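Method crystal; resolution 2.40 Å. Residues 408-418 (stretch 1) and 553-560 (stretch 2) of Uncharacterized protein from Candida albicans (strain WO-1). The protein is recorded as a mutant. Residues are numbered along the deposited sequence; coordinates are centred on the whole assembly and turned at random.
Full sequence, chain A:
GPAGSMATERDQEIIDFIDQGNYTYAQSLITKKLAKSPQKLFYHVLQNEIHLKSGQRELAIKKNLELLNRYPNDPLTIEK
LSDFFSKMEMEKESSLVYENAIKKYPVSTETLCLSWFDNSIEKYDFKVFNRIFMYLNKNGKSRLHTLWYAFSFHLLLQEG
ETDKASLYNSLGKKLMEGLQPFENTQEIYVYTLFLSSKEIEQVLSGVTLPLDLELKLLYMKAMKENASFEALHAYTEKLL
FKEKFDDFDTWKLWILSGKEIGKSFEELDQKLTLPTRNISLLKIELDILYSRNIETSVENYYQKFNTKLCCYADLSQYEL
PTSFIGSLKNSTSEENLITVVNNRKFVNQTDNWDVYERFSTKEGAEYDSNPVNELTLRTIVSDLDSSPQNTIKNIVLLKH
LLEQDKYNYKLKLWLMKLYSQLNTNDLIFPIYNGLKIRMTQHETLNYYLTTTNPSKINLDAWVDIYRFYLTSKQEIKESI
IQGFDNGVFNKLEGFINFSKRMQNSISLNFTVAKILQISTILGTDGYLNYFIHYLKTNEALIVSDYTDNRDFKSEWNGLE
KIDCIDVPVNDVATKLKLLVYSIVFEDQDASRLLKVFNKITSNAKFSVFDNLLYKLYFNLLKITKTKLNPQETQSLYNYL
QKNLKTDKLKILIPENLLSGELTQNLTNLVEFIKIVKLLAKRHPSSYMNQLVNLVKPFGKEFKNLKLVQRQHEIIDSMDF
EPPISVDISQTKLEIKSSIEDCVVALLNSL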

ATOM      1  N   ASN A 408     -16.394 -12.130  -7.528  1.00 47.45           N
ATOM      2  CA  ASN A 408     -15.338 -11.868  -8.494  1.00 41.30           C
ATOM      3  C   ASN A 408     -14.892 -10.427  -8.335  1.00 39.37           C
ATOM      4  O   ASN A 408     -15.605  -9.498  -8.720  1.00 34.17           O
ATOM      5  N   TYR A 409     -13.704 -10.245  -7.759  1.00 43.37           N
ATOM      6  CA  TYR A 409     -13.253  -8.906  -7.412  1.00 42.84           C
ATOM      7  C   TYR A 409     -12.872  -8.102  -8.650  1.00 40.77           C
ATOM      8  O   TYR A 409     -13.084  -6.884  -8.681  1.00 38.69           O
ATOM      9  N   LYS A 410     -12.318  -8.750  -9.680  1.00 40.75           N
ATOM     10  CA  LYS A 410     -11.936  -7.991 -10.867  1.00 37.14           C
ATOM     11  C   LYS A 410     -13.154  -7.342 -11.504  1.00 37.76           C
ATOM     12  O   LYS A 410     -13.101  -6.179 -11.915  1.00 29.81           O
ATOM     13  N   LEU A 411     -14.265  -8.072 -11.575  1.00 44.19           N
ATOM     14  CA  LEU A 411     -15.487  -7.487 -12.115  1.00 43.42           C
ATOM     15  C   LEU A 411     -15.951  -6.332 -11.246  1.00 40.40           C
ATOM     16  O   LEU A 411     -16.447  -5.321 -11.762  1.00 29.13           O
ATOM     17  N   LYS A 412     -15.812  -6.475  -9.920  1.00 41.49           N
ATOM     18  CA  LYS A 412     -16.205  -5.416  -8.993  1.00 36.25           C
ATOM     19  C   LYS A 412     -15.352  -4.167  -9.179  1.00 35.39           C
ATOM     20  O   LYS A 412     -15.876  -3.044  -9.223  1.00 26.02           O
ATOM     21  N   LEU A 413     -14.034  -4.342  -9.306  1.00 33.92           N
ATOM     22  CA  LEU A 413     -13.163  -3.181  -9.479  1.00 38.28           C
ATOM     23  C   LEU A 413     -13.517  -2.441 -10.755  1.00 38.39           C
ATOM     24  O   LEU A 413     -13.584  -1.206 -10.769  1.00 27.62           O
ATOM     25  N   TRP A 414     -13.768  -3.185 -11.837  1.00 37.19           N
ATOM     26  CA  TRP A 414     -14.098  -2.557 -13.109  1.00 37.38           C
ATOM     27  C   TRP A 414     -15.437  -1.832 -13.024  1.00 36.37           C
ATOM     28  O   TRP A 414     -15.579  -0.718 -13.543  1.00 30.24           O
ATOM     29  N   LEU A 415     -16.419  -2.442 -12.349  1.00 40.69           N
ATOM     30  CA  LEU A 415     -17.707  -1.787 -12.148  1.00 43.37           C
ATOM     31  C   LEU A 415     -17.530  -0.425 -11.477  1.00 45.92           C
ATOM     32  O   LEU A 415     -18.173   0.560 -11.866  1.00 39.69           O
ATOM     33  N   MET A 416     -16.643  -0.348 -10.478  1.00 47.36           N
ATOM     34  CA  MET A 416     -16.361   0.942  -9.848  1.00 45.17           C
ATOM     35  C   MET A 416     -15.698   1.907 -10.829  1.00 36.94           C
ATOM     36  O   MET A 416     -16.047   3.094 -10.865  1.00 23.19           O
ATOM     37  N   LYS A 417     -14.775   1.408 -11.665  1.00 41.98           N
ATOM     38  CA  LYS A 417     -14.127   2.270 -12.660  1.00 43.10           C
ATOM     39  C   LYS A 417     -15.148   2.861 -13.626  1.00 39.45           C
ATOM     40  O   LYS A 417     -15.095   4.054 -13.940  1.00 39.64           O
ATOM     41  N   LEU A 418     -16.084   2.032 -14.115  1.00 43.71           N
ATOM     42  CA  LEU A 418     -17.117   2.525 -15.028  1.00 44.65           C
ATOM     43  C   LEU A 418     -17.987   3.580 -14.352  1.00 40.69           C
ATOM     44  O   LEU A 418     -18.211   4.657 -14.912  1.00 27.77           O
ATOM     45  N   LYS A 553      -3.224  -2.255 -10.798  1.00 42.41           N
ATOM     46  CA  LYS A 553      -2.873  -3.508 -11.453  1.00 42.42           C
ATOM     47  C   LYS A 553      -3.866  -4.638 -11.221  1.00 36.44           C
ATOM     48  O   LYS A 553      -4.097  -5.433 -12.134  1.00 24.78           O
ATOM     49  N   SER A 554      -4.448  -4.740 -10.018  1.00 42.20           N
ATOM     50  CA  SER A 554      -5.227  -5.924  -9.651  1.00 43.66           C
ATOM     51  C   SER A 554      -6.394  -6.168 -10.598  1.00 37.88           C
ATOM     52  O   SER A 554      -6.739  -7.323 -10.859  1.00 34.42           O
ATOM     53  N   GLU A 555      -7.003  -5.108 -11.143  1.00 42.96           N
ATOM     54  CA  GLU A 555      -8.115  -5.314 -12.069  1.00 43.22           C
ATOM     55  C   GLU A 555      -7.655  -5.798 -13.435  1.00 43.92           C
ATOM     56  O   GLU A 555      -8.507  -6.067 -14.294  1.00 23.35           O
ATOM     57  N   TRP A 556      -6.338  -5.928 -13.639  1.00 49.10           N
ATOM     58  CA  TRP A 556      -5.736  -6.389 -14.888  1.00 44.84           C
ATOM     59  C   TRP A 556      -5.074  -7.749 -14.753  1.00 46.84           C
ATOM     60  O   TRP A 556      -4.421  -8.201 -15.701  1.00 40.54           O
ATOM     61  N   ASN A 557      -5.212  -8.397 -13.596  1.00 50.79           N
ATOM     62  CA  ASN A 557      -4.510  -9.645 -13.323  1.00 48.11           C
ATOM     63  C   ASN A 557      -4.965 -10.723 -14.292  1.00 45.16           C
ATOM     64  O   ASN A 557      -6.154 -11.046 -14.358  1.00 35.75           O
ATOM     65  N   GLY A 558      -4.018 -11.256 -15.067  1.00 60.56           N
ATOM     66  CA  GLY A 558      -4.336 -12.228 -16.090  1.00 63.67           C
ATOM     67  C   GLY A 558      -4.788 -11.628 -17.394  1.00 68.80           C
ATOM     68  O   GLY A 558      -5.098 -12.376 -18.332  1.00 68.23           O
ATOM     69  N   LEU A 559      -4.850 -10.301 -17.482  1.00 67.86           N
ATOM     70  CA  LEU A 559      -5.152  -9.597 -18.717  1.00 56.17           C
ATOM     71  C   LEU A 559      -3.939  -8.786 -19.128  1.00 48.05           C
ATOM     72  O   LEU A 559      -3.049  -8.504 -18.321  1.00 40.13           O
ATOM     73  N   GLU A 560      -3.916  -8.410 -20.400  1.00 52.32           N
ATOM     74  CA  GLU A 560      -2.917  -7.479 -20.897  1.00 51.64           C
ATOM     75  C   GLU A 560      -3.440  -6.066 -20.675  1.00 47.74           C
ATOM     76  O   GLU A 560      -4.522  -5.717 -21.166  1.00 34.45           O
TER

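Stretch 2 lies against one side of the helix 409-418. S554 opens the 3-10 segment with chi1 m and its CB sideways. S554 CB sits 4.2 Å from L413 CD1, and S554 O meets the edge of the Y409 ring, 3.7 Å from Y409 CE1. Y409 is p at chi1, which brings the ring end nearer.

E555 is the most covered residue. E555 CB packs 3.9 Å from CB of L413, which points toward stretch 2 (chi1 m, chi2 t). E555 O accepts a hydrogen bond from W414 NE1 at 2.8 Å. The E555 side chain, chi1 p and chi2 m, brings E555 OE2 to 3.0 Å from K417 NZ, a hydrogen-bonded salt bridge. K417 (m, t, p, t) points toward stretch 2.

The CA-to-CB bond of W556 points away, but chi1 m returns the indole to the helix. W414 (chi1 m) presents its edge to the W556 face, with planes at 81° and W414 CH2 3.5 Å from W556 CZ2.

N557 (chi1 t) points toward the helix. N557 CB is 4.2 Å from Y409 OH, and N557 O is 3.4 Å from K410 CE. G558 adds no side chain. L559 (m, p) closes the contact, L559 CD1 lying 4.0 Å from K410 CE. K410 (m, t, m, m) has its NZ hydrogen-bonded elsewhere in the structure.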

ATOM      1  CB  ASN A 408     -15.815 -12.141  -9.912  1.00 46.03           C
ATOM      2  CG  ASN A 408     -14.682 -12.051 -10.931  1.00 40.59           C
ATOM      3  OD1 ASN A 408     -13.816 -11.172 -10.853  1.00 40.53           O
ATOM      4  ND2 ASN A 408     -14.677 -12.977 -11.878  1.00 54.27           N
ATOM      5  CB  TYR A 409     -12.095  -8.987  -6.410  1.00 36.65           C
ATOM      6  CG  TYR A 409     -10.772  -9.471  -6.963  1.00 35.90           C
ATOM      7  CD1 TYR A 409      -9.943  -8.625  -7.692  1.00 39.60           C
ATOM      8  CD2 TYR A 409     -10.328 -10.766  -6.736  1.00 38.39           C
ATOM      9  CE1 TYR A 409      -8.720  -9.059  -8.195  1.00 45.79           C
ATOM     10  CE2 TYR A 409      -9.096 -11.215  -7.255  1.00 39.24           C
ATOM     11  CZ  TYR A 409      -8.303 -10.363  -7.981  1.00 44.21           C
ATOM     12  OH  TYR A 409      -7.080 -10.785  -8.472  1.00 43.67           O
ATOM     13  CB  LYS A 410     -11.200  -8.880 -11.875  1.00 35.52           C
ATOM     14  CG  LYS A 410      -9.793  -9.267 -11.416  1.00 33.81           C
ATOM     15  CD  LYS A 410      -8.894  -9.644 -12.579  1.00 34.56           C
ATOM     16  CE  LYS A 410      -9.345 -10.886 -13.287  1.00 36.23           C
ATOM     17  NZ  LYS A 410      -9.288 -12.069 -12.420  1.00 45.22           N
ATOM     18  CB  LEU A 411     -16.595  -8.542 -12.236  1.00 36.66           C
ATOM     19  CG  LEU A 411     -16.371  -9.808 -13.075  1.00 44.21           C
ATOM     20  CD1 LEU A 411     -17.599 -10.762 -12.995  1.00 37.96           C
ATOM     21  CD2 LEU A 411     -16.052  -9.473 -14.524  1.00 44.40           C
ATOM     22  CB  LYS A 412     -16.102  -5.919  -7.559  1.00 39.49           C
ATOM     23  CG  LYS A 412     -17.218  -6.874  -7.171  1.00 42.15           C
ATOM     24  CD  LYS A 412     -17.141  -7.247  -5.718  1.00 39.22           C
ATOM     25  CE  LYS A 412     -18.315  -8.141  -5.304  1.00 40.41           C
ATOM     26  NZ  LYS A 412     -18.264  -8.311  -3.811  1.00 45.26           N
ATOM     27  CB  LEU A 413     -11.695  -3.610  -9.505  1.00 35.77           C
ATOM     28  CG  LEU A 413     -11.155  -4.250  -8.225  1.00 36.67           C
ATOM     29  CD1 LEU A 413      -9.719  -4.679  -8.415  1.00 29.90           C
ATOM     30  CD2 LEU A 413     -11.266  -3.297  -7.091  1.00 32.18           C
ATOM     31  CB  TRP A 414     -14.107  -3.613 -14.220  1.00 37.77           C
ATOM     32  CG  TRP A 414     -12.761  -3.817 -14.811  1.00 40.58           C
ATOM     33  CD1 TRP A 414     -11.874  -4.821 -14.515  1.00 42.82           C
ATOM     34  CD2 TRP A 414     -12.105  -2.970 -15.766  1.00 37.03           C
ATOM     35  NE1 TRP A 414     -10.720  -4.663 -15.240  1.00 40.87           N
ATOM     36  CE2 TRP A 414     -10.831  -3.531 -16.011  1.00 41.26           C
ATOM     37  CE3 TRP A 414     -12.466  -1.790 -16.429  1.00 36.16           C
ATOM     38  CZ2 TRP A 414      -9.909  -2.953 -16.905  1.00 40.39           C
ATOM     39  CZ3 TRP A 414     -11.558  -1.220 -17.334  1.00 39.23           C
ATOM     40  CH2 TRP A 414     -10.289  -1.806 -17.557  1.00 40.18           C
ATOM     41  CB  LEU A 415     -18.622  -2.690 -11.315  1.00 36.26           C
ATOM     42  CG  LEU A 415     -20.034  -2.158 -11.086  1.00 39.33           C
ATOM     43  CD1 LEU A 415     -20.685  -1.826 -12.444  1.00 41.72           C
ATOM     44  CD2 LEU A 415     -20.871  -3.163 -10.304  1.00 30.75           C
ATOM     45  CB  MET A 416     -15.509   0.742  -8.591  1.00 41.10           C
ATOM     46  CG  MET A 416     -16.328   0.298  -7.381  1.00 41.51           C
ATOM     47  SD  MET A 416     -15.549   0.393  -5.786  1.00 22.89           S
ATOM     48  CE  MET A 416     -14.326  -0.801  -6.070  1.00 22.59           C
ATOM     49  CB  LYS A 417     -13.051   1.492 -13.430  1.00 40.93           C
ATOM     50  CG  LYS A 417     -11.907   1.016 -12.554  1.00 50.05           C
ATOM     51  CD  LYS A 417     -10.819   0.245 -13.322  1.00 47.54           C
ATOM     52  CE  LYS A 417     -10.252   1.033 -14.492  1.00 42.37           C
ATOM     53  NZ  LYS A 417      -9.070   0.328 -15.091  1.00 43.42           N
ATOM     54  CB  LEU A 418     -17.994   1.376 -15.535  1.00 41.56           C
ATOM     55  CG  LEU A 418     -17.406   0.235 -16.387  1.00 50.92           C
ATOM     56  CD1 LEU A 418     -18.495  -0.479 -17.200  1.00 47.41           C
ATOM     57  CD2 LEU A 418     -16.338   0.707 -17.294  1.00 48.02           C
ATOM     58  CB  LYS A 553      -1.478  -3.968 -10.982  1.00 44.33           C
ATOM     59  CG  LYS A 553      -0.323  -3.113 -11.516  1.00 45.13           C
ATOM     60  CD  LYS A 553       0.940  -3.514 -10.804  1.00 54.03           C
ATOM     61  CE  LYS A 553       2.153  -2.800 -11.360  1.00 69.50           C
ATOM     62  NZ  LYS A 553       3.374  -3.146 -10.560  1.00 80.00           N
ATOM     63  CB  SER A 554      -5.719  -5.797  -8.210  1.00 37.86           C
ATOM     64  OG  SER A 554      -4.611  -5.775  -7.327  1.00 35.69           O
ATOM     65  CB  GLU A 555      -8.942  -4.024 -12.197  1.00 37.64           C
ATOM     66  CG  GLU A 555      -8.418  -2.969 -13.175  1.00 37.65           C
ATOM     67  CD  GLU A 555      -7.432  -2.005 -12.543  1.00 39.92           C
ATOM     68  OE1 GLU A 555      -6.672  -2.452 -11.662  1.00 32.58           O
ATOM     69  OE2 GLU A 555      -7.406  -0.806 -12.931  1.00 29.90           O
ATOM     70  CB  TRP A 556      -4.686  -5.390 -15.383  1.00 43.52           C
ATOM     71  CG  TRP A 556      -5.226  -4.057 -15.813  1.00 42.80           C
ATOM     72  CD1 TRP A 556      -5.200  -2.885 -15.098  1.00 35.88           C
ATOM     73  CD2 TRP A 556      -5.859  -3.749 -17.061  1.00 41.60           C
ATOM     74  NE1 TRP A 556      -5.773  -1.872 -15.824  1.00 42.04           N
ATOM     75  CE2 TRP A 556      -6.181  -2.365 -17.037  1.00 43.23           C
ATOM     76  CE3 TRP A 556      -6.182  -4.501 -18.197  1.00 36.83           C
ATOM     77  CZ2 TRP A 556      -6.836  -1.723 -18.101  1.00 36.06           C
ATOM     78  CZ3 TRP A 556      -6.828  -3.862 -19.264  1.00 35.15           C
ATOM     79  CH2 TRP A 556      -7.145  -2.482 -19.203  1.00 35.38           C
ATOM     80  CB  ASN A 557      -4.759 -10.081 -11.881  1.00 49.23           C
ATOM     81  CG  ASN A 557      -3.667 -10.981 -11.346  1.00 45.60           C
ATOM     82  OD1 ASN A 557      -2.573 -10.523 -11.033  1.00 35.34           O
ATOM     83  ND2 ASN A 557      -3.966 -12.269 -11.228  1.00 52.38           N
ATOM     84  CB  LEU A 559      -6.346  -8.647 -18.574  1.00 49.23           C
ATOM     85  CG  LEU A 559      -7.734  -9.119 -18.166  1.00 53.35           C
ATOM     86  CD1 LEU A 559      -7.788  -9.500 -16.698  1.00 60.65           C
ATOM     87  CD2 LEU A 559      -8.680  -7.980 -18.432  1.00 51.94           C
ATOM     88  CB  GLU A 560      -2.618  -7.723 -22.375  1.00 54.44           C
ATOM     89  CG  GLU A 560      -1.478  -6.873 -22.890  1.00 66.53           C
ATOM     90  CD  GLU A 560      -1.477  -6.728 -24.403  1.00 81.38           C
ATOM     91  OE1 GLU A 560      -2.079  -7.581 -25.099  1.00 85.59           O
ATOM     92  OE2 GLU A 560      -0.881  -5.744 -24.899  1.00 81.88           O
TER